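PDB 3BY5: cobalamin biosynthesis protein from Agrobacterium tumefaciens, which probably takes part in the biosynthesis of cobalamin (vitamin B12). Local coordinates for residues R35-T40 with V125-T130. Sequence-based numbering, arbitrary orientation.
Sequences RAFGVT and VAIAMT
Ile127, on strand 123-129, is the residue of its segment that meets both Phe37 and Val39. Its chi1 of -66° sets CG1 beside the backbone N, anti to the carbonyl carbon, and a chi2 of 100°, off the usual staggered values, then turns CD1 onto the Phe37 ring while CG2 branches separately. CD1 comes to 3.8 Å from CD2 of Phe37 and to 4.1 Å from its CE2, so the methyl meets the CD2-CE2 bond at an oblique angle. The other branch, Ile127 CG2, is 4.3 Å from CG2 of Val39, a looser apolar contact. These two residues also hold the CA pair nearest each other across the two segments, with CA of Val39 and CA of Ile127 8.6 Å apart, a spacing bridged by side chains alone; the whole contact buries 175 Å², counting both segments. The fold is an alpha/beta one in which helix 23-37 packs on a mixed sheet, and the contact joins the C-terminal end of that helix to an interior strand. Strand 123-129 runs antiparallel to both its neighbours, 11-17 and 112-120; Phe37 reaches Ala115, Pro116 and Leu118 of the latter. Beyond the helix the chain turns at Gly38, whose phi is positive (74°), and Val39 follows with its CB directed at the strand. Two residues past Ile127, on the same face of the sheet, Met129 is a selenomethionine. Its chain, bent at chi2, runs aslant to the Val39 side chain and brings the terminal methyl CE to 3.9 Å from Val39 CG1.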
ATOM      1  N   ARG A  35      21.693   4.980  -3.675  1.00 38.87           N
ATOM      2  CA  ARG A  35      23.100   5.195  -4.009  1.00 37.35           C
ATOM      3  C   ARG A  35      24.055   4.340  -3.182  1.00 36.81           C
ATOM      4  O   ARG A  35      24.987   3.757  -3.729  1.00 41.78           O
ATOM      5  CB  ARG A  35      23.468   6.674  -3.877  1.00 36.36           C
ATOM      6  CG  ARG A  35      22.858   7.551  -4.951  1.00 41.87           C
ATOM      7  CD  ARG A  35      23.450   8.951  -4.951  1.00 46.92           C
ATOM      8  NE  ARG A  35      23.119   9.695  -3.742  1.00 49.64           N
ATOM      9  CZ  ARG A  35      22.012  10.413  -3.569  1.00 53.46           C
ATOM     10  NH1 ARG A  35      21.102  10.500  -4.534  1.00 54.35           N
ATOM     11  NH2 ARG A  35      21.818  11.047  -2.420  1.00 51.78           N
ATOM     12  N   ALA A  36      23.809   4.258  -1.873  1.00 36.83           N
ATOM     13  CA  ALA A  36      24.665   3.501  -0.953  1.00 34.38           C
ATOM     14  C   ALA A  36      24.654   2.001  -1.188  1.00 35.26           C
ATOM     15  O   ALA A  36      25.636   1.329  -0.887  1.00 42.60           O
ATOM     16  CB  ALA A  36      24.296   3.793   0.490  1.00 33.74           C
ATOM     17  N   PHE A  37      23.554   1.475  -1.718  1.00 34.95           N
ATOM     18  CA  PHE A  37      23.400   0.030  -1.843  1.00 34.05           C
ATOM     19  C   PHE A  37      23.331  -0.476  -3.281  1.00 38.00           C
ATOM     20  O   PHE A  37      23.384  -1.684  -3.523  1.00 38.79           O
ATOM     21  CB  PHE A  37      22.199  -0.446  -1.031  1.00 33.63           C
ATOM     22  CG  PHE A  37      22.328  -0.184   0.446  1.00 40.52           C
ATOM     23  CD1 PHE A  37      23.469  -0.592   1.142  1.00 42.19           C
ATOM     24  CD2 PHE A  37      21.313   0.465   1.145  1.00 36.99           C
ATOM     25  CE1 PHE A  37      23.599  -0.353   2.509  1.00 43.69           C
ATOM     26  CE2 PHE A  37      21.428   0.704   2.513  1.00 42.58           C
ATOM     27  CZ  PHE A  37      22.576   0.295   3.198  1.00 42.47           C
ATOM     28  N   GLY A  38      23.233   0.445  -4.233  1.00 36.03           N
ATOM     29  CA  GLY A  38      23.212   0.076  -5.638  1.00 38.96           C
ATOM     30  C   GLY A  38      21.890  -0.540  -6.025  1.00 43.44           C
ATOM     31  O   GLY A  38      21.844  -1.499  -6.791  1.00 48.06           O
ATOM     32  N   VAL A  39      20.811   0.009  -5.476  1.00 45.84           N
ATOM     33  CA  VAL A  39      19.459  -0.465  -5.760  1.00 45.36           C
ATOM     34  C   VAL A  39      18.614   0.654  -6.359  1.00 47.31           C
ATOM     35  O   VAL A  39      19.027   1.817  -6.381  1.00 47.43           O
ATOM     36  CB  VAL A  39      18.754  -1.044  -4.495  1.00 43.44           C
ATOM     37  CG1 VAL A  39      19.480  -2.285  -3.987  1.00 41.13           C
ATOM     38  CG2 VAL A  39      18.629   0.010  -3.394  1.00 38.55           C
ATOM     39  N   THR A  40      17.441   0.288  -6.861  1.00 48.31           N
ATOM     40  CA  THR A  40      16.465   1.264  -7.315  1.00 48.66           C
ATOM     41  C   THR A  40      15.123   0.842  -6.757  1.00 44.89           C
ATOM     42  O   THR A  40      14.591  -0.194  -7.139  1.00 44.51           O
ATOM     43  CB  THR A  40      16.387   1.362  -8.860  1.00 50.81           C
ATOM     44  OG1 THR A  40      17.647   0.997  -9.442  1.00 55.85           O
ATOM     45  CG2 THR A  40      16.022   2.785  -9.279  1.00 51.30           C
ATOM     46  N   VAL A 125      15.483   3.386   6.747  1.00 30.64           N
ATOM     47  CA  VAL A 125      15.202   2.769   5.464  1.00 29.89           C
ATOM     48  C   VAL A 125      15.685   1.326   5.482  1.00 32.56           C
ATOM     49  O   VAL A 125      16.867   1.068   5.718  1.00 33.81           O
ATOM     50  CB  VAL A 125      15.901   3.517   4.307  1.00 31.96           C
ATOM     51  CG1 VAL A 125      15.425   2.983   2.960  1.00 32.76           C
ATOM     52  CG2 VAL A 125      15.661   5.029   4.400  1.00 34.92           C
ATOM     53  N   ALA A 126      14.758   0.397   5.245  1.00 31.92           N
ATOM     54  CA  ALA A 126      15.069  -1.027   5.091  1.00 29.61           C
ATOM     55  C   ALA A 126      14.774  -1.464   3.666  1.00 30.96           C
ATOM     56  O   ALA A 126      13.679  -1.240   3.175  1.00 35.70           O
ATOM     57  CB  ALA A 126      14.254  -1.853   6.055  1.00 22.89           C
ATOM     58  N   ILE A 127      15.738  -2.090   3.003  1.00 31.41           N
ATOM     59  CA  ILE A 127      15.517  -2.542   1.627  1.00 32.72           C
ATOM     60  C   ILE A 127      15.339  -4.058   1.547  1.00 30.99           C
ATOM     61  O   ILE A 127      16.181  -4.817   2.023  1.00 28.92           O
ATOM     62  CB  ILE A 127      16.619  -2.034   0.640  1.00 34.75           C
ATOM     63  CG1 ILE A 127      16.553  -0.512   0.492  1.00 34.37           C
ATOM     64  CG2 ILE A 127      16.458  -2.642  -0.754  1.00 31.44           C
ATOM     65  CD1 ILE A 127      17.570   0.230   1.312  1.00 40.57           C
ATOM     66  N   ALA A 128      14.222  -4.477   0.957  1.00 32.82           N
ATOM     67  CA  ALA A 128      13.965  -5.885   0.677  1.00 36.04           C
ATOM     68  C   ALA A 128      13.819  -6.128  -0.819  1.00 40.48           C
ATOM     69  O   ALA A 128      13.342  -5.265  -1.546  1.00 38.14           O
ATOM     70  CB  ALA A 128      12.727  -6.355   1.410  1.00 32.58           C
HETATM   71  N   MSE A 129      14.249  -7.305  -1.269  1.00 49.22           N
HETATM   72  CA  MSE A 129      14.018  -7.761  -2.641  1.00 59.19           C
HETATM   73  C   MSE A 129      13.270  -9.079  -2.633  1.00 58.80           C
HETATM   74  O   MSE A 129      13.488  -9.914  -1.757  1.00 58.71           O
HETATM   75  CB  MSE A 129      15.333  -7.928  -3.392  1.00 59.70           C
HETATM   76  CG  MSE A 129      15.637  -6.806  -4.350  1.00 67.28           C
HETATM   77 SE   MSE A 129      17.541  -6.426  -4.441  1.00 76.25          SE
HETATM   78  CE  MSE A 129      17.557  -5.085  -5.858  1.00 69.56           C
ATOM     79  N   THR A 130      12.394  -9.266  -3.613  1.00 63.57           N
ATOM     80  CA  THR A 130      11.562 -10.463  -3.673  1.00 67.69           C
ATOM     81  C   THR A 130      12.123 -11.494  -4.653  1.00 72.36           C
ATOM     82  O   THR A 130      13.078 -11.206  -5.375  1.00 72.02           O
ATOM     83  CB  THR A 130      10.089 -10.114  -3.993  1.00 66.50           C
ATOM     84  OG1 THR A 130       9.257 -11.244  -3.706  1.00 67.62           O
ATOM     85  CG2 THR A 130       9.921  -9.698  -5.447  1.00 66.30           C
TER